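Phosphoserine aminotransferase (Bacillus circulans, PDB 2C0R) catalyses the reversible, pyridoxal-phosphate-dependent transamination between phosphoserine and 2-oxoglutarate in serine biosynthesis, and the matching step on phosphohydroxythreonine in pyridoxine biosynthesis. Local coordinates at residues Phe27-Tyr30 and Gln31-Met35; Ala45-Glu48 and Ala49-Glu53; Leu58-Leu61 and Leu62-Thr66; Val351-Met354 and Glu355-Arg359. The protein carries 1 engineered substitution. All coordinates share one frame; numbering follows the deposited sequence.

Interaction 1 of 4, residues Phe27-Tyr30 and Gln31-Met35; sequences FVDY and QHTGM
Tyr30 and Gln31, neighbours in sequence, lay their side chains together: the flat amide of Gln31 stacks on the phenol ring with the two planes 15° apart. Gln31 CG sits over that ring face, 3.9 Å from the centroid of the Tyr30 ring, a CH-pi contact displaced toward the rim. The two side chains lie side by side and point the same way. Tyr30 carries its ring anti to the backbone N, whereas Gln31 has CG beside its own N (chi1 -62°) and runs out extended from there.

Behind this pair the backbone folds into a type I' beta turn from Tyr30 to Thr33. Tyr30 O is gripped twice, by Thr33 N at 3.0 Å from above the carbonyl plane and by Thr33 OG1 at 2.7 Å within it. Thr33 OG1 in turn accepts from Met35 N, an ST turn. The loop is drawn shut where Tyr30 N donates almost straight to Met35 O, 2.8 Å away, and where Gly34 N reaches Asp29 OD1 at 2.8 Å from above the carboxylate plane. A water bridges Asp29 O and His32 N.

Further out, the Tyr30 ring packs on Met40 and on Val46 and Val50 of helix 45-61, while Phe27 meets Phe27 of the second subunit and Gly34 makes backbone hydrogen bonds to that subunit. With an alanine here in place of Tyr30, the Gln31 amide would probably lose the ring it stacks on, and a gap would open against Met40, Val46 and Val50.

With hydroxyl, carboxylate and water all bonded to the backbone, the loop is likely to hold its shape without regular secondary structure, at the dimer interface.

Interaction 2 of 4, residues Ala45-Glu48 and Ala49-Glu53; sequences AVYE and AVHNE
Ala45 opens the stretch by accepting from Ala49 N through its carbonyl O at 3.0 Å, and the methyl CB of Ala49 rests near that same oxygen. One step on, Val46 O receives Val50 N at 3.5 Å, a weak bond, and Val50 CG2 leans over the same carbonyl. Both valines lie against the preceding loop.

Tyr47 carries the side-chain contact. Its OH lies 2.8 Å from His51 ND1, one helical turn along, in a hydrogen bond to which either group could give the proton. The hydroxyl comes in at the edge of the imidazole, near its plane, while the two rings cross obliquely with their planes at 53°. Both rings leave their backbones anti to N (Tyr47 chi1 169°), and Tyr47 CE2 also touches His51 CB at 3.5 Å. This is an i to i+4 pair on one face of helix 45-61, packed against helix 242-257 at Ser242 and Ile245; the nearest atoms of the Tyr47 side chain and of the bound pyridoxal phosphate are about 11 Å apart. At its other nitrogen, NE2, His51 bonds to Asn234 O, and the imidazole and the Phe72 ring meet edge-to-face. A phenylalanine in place of Tyr47 would probably leave His51 ND1 without its hydroxyl partner, the ring keeping its NE2 bond to Asn234 O. In the backbone, His51 N donates nearly straight to Tyr47 O at 2.9 Å.

Glu48 O accepts from Asn52 N at 2.9 Å. The Glu48 chain runs out extended, and its OE2 makes a long, weak ion pair with NE of Arg43, which by similarity binds L-glutamate.

Interaction 3 of 4, residues Leu58-Leu61 and Leu62-Thr66; sequences LLAL and LGNPT
Gly63, with a positive phi of 90°, is the C-prime residue of a Schellman motif that ends helix 45-61. Its N reaches back 2.9 Å to Ala60 O, coming from well above the carbonyl plane, and Asn64 N closes the outer bond of the motif on Leu59 O at 2.8 Å. At the backbone angles of Gly63 a beta carbon would collide with Leu62 O, so the position is one for glycine. Leu62 N still follows the helix, bonding to Leu58 O at 3.3 Å, and adds a weak bond to Leu59 O.

The reversal brings side chains back onto the last turn. Asn64 ND2 comes 3.1 Å from Ala60 CA and also touches the methyl CB of that residue. Pro65 crosses Leu59 at a slant, Pro65 CG coming 4.2 Å from Leu59 CD2. On the inner side Leu58 CD1 meets Leu62 CD1 at 4.2 Å, a branch-to-branch contact between a helical residue and the first one to leave helical angles.

Leu58 and Leu62 join the helix end to the sheet: Leu58 packs on Val70 of strand 68-73, and both lie on Ile208 of strand 205-210. Leu61 packs instead on Leu252 and Ile255 of helix 242-257.

Interaction 4 of 4, residues Val351-Met354 and Glu355-Arg359; sequences VQFM and EHFKR
Phe353 and Phe357 lie side by side on helix 344-361, pointing the same way, with Phe353 CZ 4.1 Å from Phe357 CD1 and the ring planes 37° apart, an oblique pair. In the backbone the four carbonyls of Val351-Met354 each take an amide: Val351, Gln352, Phe353 and Met354 accept in order from Glu355, His356, Phe357 and Lys358, each an i to i+4 bond. The straightest is His356 N to Gln352 O, 3.0 Å long with an angle of 172° at the hydrogen. Met354 O takes a second donor, the hydroxyl of Tyr286.

On the polar side Glu355 gathers two cations. Lys358 NZ donates to Glu355 OE2 at 2.7 Å from above the carboxylate plane, reached because the lysine chain bends at chi3 (75°), and it has a further weak bond to Gln281 O. Arg359 sets a guanidinium face over Glu355 CG, while its NH1 lies 3.3 Å from Glu355 OE1, a pairing of charges with no N-H aimed at the oxygen.

Both phenylalanines meet Phe313 of helix 307-319 edge-to-face, and Phe353 also meets Phe322 of strand 322-323. Val351 and Met354 pack on Ala278 of helix 260-280.

How the interactions relate
From the N terminus the four local contacts come in series, and none crosses another. Interaction 1 makes a tight turn within the loop between helices 17-25 and 45-61, beside the second subunit. Interaction 2, the opening turns of helix 45-61, touches it directly, through the Tyr30 ring. Interaction 3 ends that same helix and turns the chain toward strand 68-73; its centre is about 18 Å from that of interaction 2, and both lean on helix 242-257. Interaction 4 stands apart on the last helix, across the chain's centre from interaction 2, and touches none of the others; it joins helices 260-280 and 307-319.

Interaction 1 of 4, residues Phe27-Tyr30 and Gln31-Met35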
loop_
_atom_site.group_PDB
_atom_site.type_symbol
_atom_site.label_atom_id
_atom_site.label_comp_id
_atom_site.label_asym_id
_atom_site.label_seq_id
_atom_site.Cartn_x
_atom_site.Cartn_y
_atom_site.Cartn_z
ATOM N N PHE A 27 -10.403 5.604 -16.005
ATOM C CA PHE A 27 -9.990 4.419 -15.252
ATOM C C PHE A 27 -9.559 3.291 -16.176
ATOM O O PHE A 27 -8.616 2.576 -15.816
ATOM C CB PHE A 27 -11.175 3.940 -14.421
ATOM C CG PHE A 27 -10.856 2.882 -13.390
ATOM C CD1 PHE A 27 -10.470 3.236 -12.108
ATOM C CD2 PHE A 27 -10.964 1.534 -13.666
ATOM C CE1 PHE A 27 -10.192 2.320 -11.119
ATOM C CE2 PHE A 27 -10.701 0.584 -12.704
ATOM C CZ PHE A 27 -10.347 0.965 -11.403
ATOM N N VAL A 28 -10.284 3.140 -17.284
ATOM C CA VAL A 28 -9.927 2.074 -18.208
ATOM C C VAL A 28 -8.826 2.474 -19.165
ATOM O O VAL A 28 -7.931 1.676 -19.438
ATOM C CB VAL A 28 -11.180 1.600 -18.971
ATOM C CG1 VAL A 28 -10.740 0.587 -19.996
ATOM C CG2 VAL A 28 -12.190 1.002 -17.999
ATOM N N ASP A 29 -8.938 3.674 -19.714
ATOM C CA ASP A 29 -7.983 4.139 -20.711
ATOM C C ASP A 29 -7.458 5.514 -20.312
ATOM O O ASP A 29 -8.206 6.483 -20.438
ATOM C CB ASP A 29 -8.666 4.202 -22.067
ATOM C CG ASP A 29 -7.675 4.461 -23.204
ATOM O OD1 ASP A 29 -6.490 4.787 -22.992
ATOM O OD2 ASP A 29 -8.101 4.342 -24.375
ATOM N N TYR A 30 -6.222 5.537 -19.831
ATOM C CA TYR A 30 -5.618 6.786 -19.391
ATOM C C TYR A 30 -4.987 7.476 -20.591
ATOM O O TYR A 30 -4.066 6.928 -21.186
ATOM C CB TYR A 30 -4.583 6.530 -18.337
ATOM C CG TYR A 30 -3.771 7.686 -17.859
ATOM C CD1 TYR A 30 -4.228 8.382 -16.726
ATOM C CD2 TYR A 30 -2.579 8.058 -18.452
ATOM C CE1 TYR A 30 -3.503 9.469 -16.224
ATOM C CE2 TYR A 30 -1.855 9.134 -17.940
ATOM C CZ TYR A 30 -2.316 9.820 -16.838
ATOM O OH TYR A 30 -1.534 10.856 -16.401
ATOM N N GLN A 31 -5.490 8.654 -20.917
ATOM C CA GLN A 31 -4.954 9.495 -21.989
ATOM C C GLN A 31 -4.640 8.783 -23.303
ATOM O O GLN A 31 -3.598 8.937 -23.950
ATOM C CB GLN A 31 -3.685 10.206 -21.483
ATOM C CG GLN A 31 -3.928 11.138 -20.309
ATOM C CD GLN A 31 -2.703 11.923 -19.869
ATOM O OE1 GLN A 31 -1.620 11.935 -20.459
ATOM N NE2 GLN A 31 -2.841 12.637 -18.773
ATOM N N HIS A 32 -5.589 7.969 -23.760
ATOM C CA HIS A 32 -5.526 7.275 -25.027
ATOM C C HIS A 32 -4.290 6.389 -25.143
ATOM O O HIS A 32 -3.849 6.121 -26.239
ATOM C CB HIS A 32 -5.634 8.238 -26.253
ATOM C CG HIS A 32 -6.986 8.904 -26.206
ATOM N ND1 HIS A 32 -8.111 8.238 -26.616
ATOM C CD2 HIS A 32 -7.383 10.111 -25.756
ATOM C CE1 HIS A 32 -9.165 9.030 -26.435
ATOM N NE2 HIS A 32 -8.745 10.176 -25.921
ATOM N N THR A 33 -3.770 5.904 -24.030
ATOM C CA THR A 33 -2.652 4.990 -24.103
ATOM C C THR A 33 -3.087 3.538 -24.251
ATOM O O THR A 33 -2.225 2.674 -24.554
ATOM C CB THR A 33 -1.807 5.018 -22.817
ATOM O OG1 THR A 33 -2.674 4.634 -21.751
ATOM C CG2 THR A 33 -1.229 6.406 -22.563
ATOM N N GLY A 34 -4.363 3.305 -24.047
ATOM C CA GLY A 34 -4.871 1.947 -24.181
ATOM C C GLY A 34 -4.490 1.111 -22.967
ATOM O O GLY A 34 -4.486 -0.133 -23.069
ATOM N N MET A 35 -4.183 1.779 -21.857
ATOM C CA MET A 35 -3.935 1.148 -20.576
ATOM C C MET A 35 -4.560 2.035 -19.483
ATOM O O MET A 35 -4.690 3.236 -19.659
ATOM C CB MET A 35 -2.428 1.034 -20.320
ATOM C CG MET A 35 -1.729 -0.012 -21.164
ATOM S SD MET A 35 0.060 -0.017 -20.814
ATOM C CE MET A 35 0.529 1.474 -21.661
HETATM O O HOH W 1 -8.190 8.015 -22.583
#

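Interaction 2 of 4, residues Ala45-Glu48 and Ala49-Glu53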
loop_
_atom_site.group_PDB
_atom_site.type_symbol
_atom_site.label_atom_id
_atom_site.label_comp_id
_atom_site.label_asym_id
_atom_site.label_seq_id
_atom_site.Cartn_x
_atom_site.Cartn_y
_atom_site.Cartn_z
ATOM N N ALA A 45 7.673 6.590 -18.413
ATOM C CA ALA A 45 7.559 8.046 -18.308
ATOM C C ALA A 45 6.158 8.516 -17.962
ATOM O O ALA A 45 6.010 9.573 -17.341
ATOM C CB ALA A 45 7.981 8.751 -19.604
ATOM N N VAL A 46 5.117 7.805 -18.358
ATOM C CA VAL A 46 3.741 8.240 -18.033
ATOM C C VAL A 46 3.494 8.165 -16.535
ATOM O O VAL A 46 3.053 9.156 -15.960
ATOM C CB VAL A 46 2.719 7.410 -18.810
ATOM C CG1 VAL A 46 1.297 7.800 -18.407
ATOM C CG2 VAL A 46 2.885 7.604 -20.337
ATOM N N TYR A 47 3.781 7.018 -15.919
ATOM C CA TYR A 47 3.547 6.970 -14.482
ATOM C C TYR A 47 4.519 7.920 -13.810
ATOM O O TYR A 47 4.189 8.591 -12.860
ATOM C CB TYR A 47 3.588 5.473 -13.960
ATOM C CG TYR A 47 3.599 5.652 -12.433
ATOM C CD1 TYR A 47 2.406 5.952 -11.790
ATOM C CD2 TYR A 47 4.733 5.560 -11.636
ATOM C CE1 TYR A 47 2.325 6.138 -10.428
ATOM C CE2 TYR A 47 4.713 5.776 -10.285
ATOM C CZ TYR A 47 3.487 6.061 -9.675
ATOM O OH TYR A 47 3.390 6.280 -8.343
ATOM N N GLU A 48 5.796 7.931 -14.189
ATOM C CA GLU A 48 6.796 8.742 -13.485
ATOM C C GLU A 48 6.370 10.195 -13.497
ATOM O O GLU A 48 6.584 10.931 -12.542
ATOM C CB GLU A 48 8.186 8.589 -14.142
ATOM C CG GLU A 48 8.831 7.266 -13.755
ATOM C CD GLU A 48 10.114 7.017 -14.507
ATOM O OE1 GLU A 48 10.249 7.612 -15.603
ATOM O OE2 GLU A 48 10.908 6.239 -13.988
ATOM N N ALA A 49 5.731 10.640 -14.582
ATOM C CA ALA A 49 5.280 12.030 -14.594
ATOM C C ALA A 49 4.258 12.293 -13.482
ATOM O O ALA A 49 4.292 13.333 -12.821
ATOM C CB ALA A 49 4.664 12.390 -15.951
ATOM N N VAL A 50 3.328 11.356 -13.285
ATOM C CA VAL A 50 2.310 11.505 -12.266
ATOM C C VAL A 50 2.966 11.484 -10.886
ATOM O O VAL A 50 2.686 12.294 -9.996
ATOM C CB VAL A 50 1.260 10.370 -12.364
ATOM C CG1 VAL A 50 0.380 10.295 -11.141
ATOM C CG2 VAL A 50 0.451 10.554 -13.657
ATOM N N HIS A 51 3.871 10.510 -10.736
ATOM C CA HIS A 51 4.581 10.335 -9.445
ATOM C C HIS A 51 5.346 11.568 -9.036
ATOM O O HIS A 51 5.352 11.977 -7.860
ATOM C CB HIS A 51 5.518 9.133 -9.672
ATOM C CG HIS A 51 6.235 8.624 -8.470
ATOM N ND1 HIS A 51 5.659 7.715 -7.595
ATOM C CD2 HIS A 51 7.493 8.885 -8.050
ATOM C CE1 HIS A 51 6.586 7.454 -6.661
ATOM N NE2 HIS A 51 7.697 8.149 -6.907
ATOM N N ASN A 52 6.040 12.178 -10.022
ATOM C CA ASN A 52 6.801 13.393 -9.764
ATOM C C ASN A 52 5.922 14.628 -9.653
ATOM O O ASN A 52 6.207 15.517 -8.838
ATOM C CB ASN A 52 7.841 13.564 -10.857
ATOM C CG ASN A 52 8.946 12.553 -10.735
ATOM O OD1 ASN A 52 9.392 11.914 -11.724
ATOM N ND2 ASN A 52 9.375 12.367 -9.523
ATOM N N GLU A 53 4.857 14.716 -10.401
ATOM C CA GLU A 53 3.939 15.847 -10.340
ATOM C C GLU A 53 3.279 15.927 -8.968
ATOM O O GLU A 53 3.076 17.014 -8.442
ATOM C CB GLU A 53 2.870 15.732 -11.448
ATOM C CG GLU A 53 1.846 16.855 -11.518
ATOM C CD GLU A 53 0.642 16.484 -12.370
ATOM O OE1 GLU A 53 0.743 15.614 -13.234
ATOM O OE2 GLU A 53 -0.466 17.000 -12.154
#

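Interaction 3 of 4, residues Leu58-Leu61 and Leu62-Thr66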
loop_
_atom_site.group_PDB
_atom_site.type_symbol
_atom_site.label_atom_id
_atom_site.label_comp_id
_atom_site.label_asym_id
_atom_site.label_seq_id
_atom_site.Cartn_x
_atom_site.Cartn_y
_atom_site.Cartn_z
ATOM N N LEU A 58 2.368 19.006 -4.169
ATOM C CA LEU A 58 2.284 19.073 -2.697
ATOM C C LEU A 58 3.231 20.140 -2.179
ATOM O O LEU A 58 2.824 20.959 -1.365
ATOM C CB LEU A 58 2.618 17.703 -2.137
ATOM C CG LEU A 58 2.573 17.401 -0.655
ATOM C CD1 LEU A 58 1.612 18.151 0.203
ATOM C CD2 LEU A 58 2.283 15.876 -0.543
ATOM N N LEU A 59 4.479 20.174 -2.618
ATOM C CA LEU A 59 5.391 21.228 -2.185
ATOM C C LEU A 59 4.848 22.608 -2.554
ATOM O O LEU A 59 4.964 23.535 -1.729
ATOM C CB LEU A 59 6.805 21.029 -2.742
ATOM C CG LEU A 59 7.521 19.830 -2.113
ATOM C CD1 LEU A 59 8.821 19.594 -2.867
ATOM C CD2 LEU A 59 7.845 20.048 -0.656
ATOM N N ALA A 60 4.274 22.740 -3.732
ATOM C CA ALA A 60 3.736 24.044 -4.110
ATOM C C ALA A 60 2.581 24.436 -3.161
ATOM O O ALA A 60 2.486 25.625 -2.794
ATOM C CB ALA A 60 3.314 24.066 -5.563
ATOM N N LEU A 61 1.724 23.511 -2.793
ATOM C CA LEU A 61 0.638 23.903 -1.878
ATOM C C LEU A 61 1.202 24.465 -0.592
ATOM O O LEU A 61 0.552 25.296 0.050
ATOM C CB LEU A 61 -0.260 22.680 -1.611
ATOM C CG LEU A 61 -1.260 22.379 -2.755
ATOM C CD1 LEU A 61 -1.865 20.989 -2.546
ATOM C CD2 LEU A 61 -2.374 23.424 -2.858
ATOM N N LEU A 62 2.388 23.999 -0.195
ATOM C CA LEU A 62 3.009 24.452 1.039
ATOM C C LEU A 62 3.896 25.661 0.866
ATOM O O LEU A 62 4.635 26.068 1.797
ATOM C CB LEU A 62 3.805 23.280 1.655
ATOM C CG LEU A 62 2.951 22.139 2.237
ATOM C CD1 LEU A 62 3.902 20.950 2.424
ATOM C CD2 LEU A 62 2.264 22.514 3.532
ATOM N N GLY A 63 3.829 26.258 -0.306
ATOM C CA GLY A 63 4.594 27.480 -0.554
ATOM C C GLY A 63 5.983 27.243 -1.107
ATOM O O GLY A 63 6.869 28.115 -1.011
ATOM N N ASN A 64 6.232 26.059 -1.709
ATOM C CA ASN A 64 7.542 25.655 -2.219
ATOM C C ASN A 64 8.669 25.808 -1.223
ATOM O O ASN A 64 9.678 26.421 -1.532
ATOM C CB ASN A 64 7.841 26.408 -3.531
ATOM C CG ASN A 64 7.009 25.809 -4.674
ATOM O OD1 ASN A 64 6.559 26.485 -5.602
ATOM N ND2 ASN A 64 6.791 24.511 -4.585
ATOM N N PRO A 65 8.558 25.186 -0.050
ATOM C CA PRO A 65 9.752 25.142 0.816
ATOM C C PRO A 65 10.794 24.319 0.075
ATOM O O PRO A 65 10.493 23.480 -0.767
ATOM C CB PRO A 65 9.256 24.394 2.042
ATOM C CG PRO A 65 8.123 23.573 1.531
ATOM C CD PRO A 65 7.444 24.400 0.467
ATOM N N THR A 66 12.055 24.586 0.405
ATOM C CA THR A 66 13.142 23.885 -0.248
ATOM C C THR A 66 13.885 22.993 0.745
ATOM O O THR A 66 13.767 23.231 1.957
ATOM C CB THR A 66 14.144 24.860 -0.866
ATOM O OG1 THR A 66 14.642 25.662 0.221
ATOM C CG2 THR A 66 13.524 25.799 -1.890
#

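Interaction 4 of 4, residues Val351-Met354 and Glu355-Arg359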
loop_
_atom_site.group_PDB
_atom_site.type_symbol
_atom_site.label_atom_id
_atom_site.label_comp_id
_atom_site.label_asym_id
_atom_site.label_seq_id
_atom_site.Cartn_x
_atom_site.Cartn_y
_atom_site.Cartn_z
ATOM N N VAL A 351 -26.409 19.066 11.074
ATOM C CA VAL A 351 -26.912 19.984 12.101
ATOM C C VAL A 351 -28.419 19.928 12.140
ATOM O O VAL A 351 -29.017 20.026 13.217
ATOM C CB VAL A 351 -26.387 21.407 11.798
ATOM C CG1 VAL A 351 -27.200 22.473 12.521
ATOM C CG2 VAL A 351 -24.894 21.443 12.152
ATOM N N GLN A 352 -29.057 19.790 10.975
ATOM C CA GLN A 352 -30.521 19.669 10.915
ATOM C C GLN A 352 -30.941 18.405 11.632
ATOM O O GLN A 352 -31.867 18.445 12.460
ATOM C CB GLN A 352 -30.986 19.663 9.468
ATOM C CG GLN A 352 -30.767 20.930 8.663
ATOM C CD GLN A 352 -31.154 20.866 7.202
ATOM O OE1 GLN A 352 -30.700 21.715 6.417
ATOM N NE2 GLN A 352 -31.977 19.904 6.793
ATOM N N PHE A 353 -30.258 17.301 11.328
ATOM C CA PHE A 353 -30.547 16.048 12.018
ATOM C C PHE A 353 -30.357 16.180 13.524
ATOM O O PHE A 353 -31.175 15.709 14.304
ATOM C CB PHE A 353 -29.672 14.928 11.447
ATOM C CG PHE A 353 -29.857 13.648 12.266
ATOM C CD1 PHE A 353 -30.991 12.874 12.035
ATOM C CD2 PHE A 353 -28.934 13.240 13.226
ATOM C CE1 PHE A 353 -31.211 11.727 12.777
ATOM C CE2 PHE A 353 -29.161 12.090 13.973
ATOM C CZ PHE A 353 -30.287 11.325 13.734
ATOM N N MET A 354 -29.268 16.832 13.909
ATOM C CA MET A 354 -29.014 17.014 15.329
ATOM C C MET A 354 -30.094 17.849 15.991
ATOM O O MET A 354 -30.455 17.590 17.137
ATOM C CB MET A 354 -27.643 17.711 15.526
ATOM C CG MET A 354 -26.496 16.728 15.320
ATOM S SD MET A 354 -24.913 17.609 15.268
ATOM C CE MET A 354 -24.737 18.080 17.000
ATOM N N GLU A 355 -30.624 18.854 15.286
ATOM C CA GLU A 355 -31.706 19.666 15.855
ATOM C C GLU A 355 -32.964 18.835 16.037
ATOM O O GLU A 355 -33.601 18.883 17.081
ATOM C CB GLU A 355 -31.959 20.854 14.921
ATOM C CG GLU A 355 -33.120 21.687 15.441
ATOM C CD GLU A 355 -32.841 22.539 16.657
ATOM O OE1 GLU A 355 -33.820 23.018 17.246
ATOM O OE2 GLU A 355 -31.660 22.743 17.044
ATOM N N HIS A 356 -33.347 18.051 15.033
ATOM C CA HIS A 356 -34.480 17.140 15.136
ATOM C C HIS A 356 -34.322 16.136 16.282
ATOM O O HIS A 356 -35.273 15.888 17.057
ATOM C CB HIS A 356 -34.711 16.322 13.852
ATOM C CG HIS A 356 -35.702 15.199 14.023
ATOM N ND1 HIS A 356 -37.058 15.400 14.232
ATOM C CD2 HIS A 356 -35.559 13.850 14.021
ATOM C CE1 HIS A 356 -37.708 14.265 14.359
ATOM N NE2 HIS A 356 -36.807 13.297 14.226
ATOM N N PHE A 357 -33.154 15.525 16.383
ATOM C CA PHE A 357 -33.006 14.491 17.419
ATOM C C PHE A 357 -33.077 15.100 18.799
ATOM O O PHE A 357 -33.684 14.548 19.708
ATOM C CB PHE A 357 -31.682 13.748 17.149
ATOM C CG PHE A 357 -31.573 12.469 17.949
ATOM C CD1 PHE A 357 -32.017 11.276 17.421
ATOM C CD2 PHE A 357 -31.035 12.508 19.231
ATOM C CE1 PHE A 357 -31.873 10.127 18.175
ATOM C CE2 PHE A 357 -30.898 11.355 19.975
ATOM C CZ PHE A 357 -31.367 10.161 19.457
ATOM N N LYS A 358 -32.479 16.274 18.954
ATOM C CA LYS A 358 -32.595 16.991 20.238
ATOM C C LYS A 358 -33.991 17.335 20.658
ATOM O O LYS A 358 -34.409 17.167 21.804
ATOM C CB LYS A 358 -31.748 18.271 20.051
ATOM C CG LYS A 358 -31.847 19.245 21.234
ATOM C CD LYS A 358 -30.962 20.447 20.898
ATOM C CE LYS A 358 -31.580 21.370 19.862
ATOM N NZ LYS A 358 -30.649 22.502 19.577
ATOM N N ARG A 359 -34.729 17.876 19.668
ATOM C CA ARG A 359 -36.114 18.228 19.926
ATOM C C ARG A 359 -36.987 17.029 20.280
ATOM O O ARG A 359 -37.924 17.223 21.077
ATOM C CB ARG A 359 -36.716 18.949 18.693
ATOM C CG ARG A 359 -36.183 20.341 18.432
ATOM C CD ARG A 359 -36.965 21.082 17.374
ATOM N NE ARG A 359 -36.693 20.691 15.997
ATOM C CZ ARG A 359 -36.429 21.545 15.016
ATOM N NH1 ARG A 359 -36.401 22.850 15.269
ATOM N NH2 ARG A 359 -36.200 21.078 13.798
#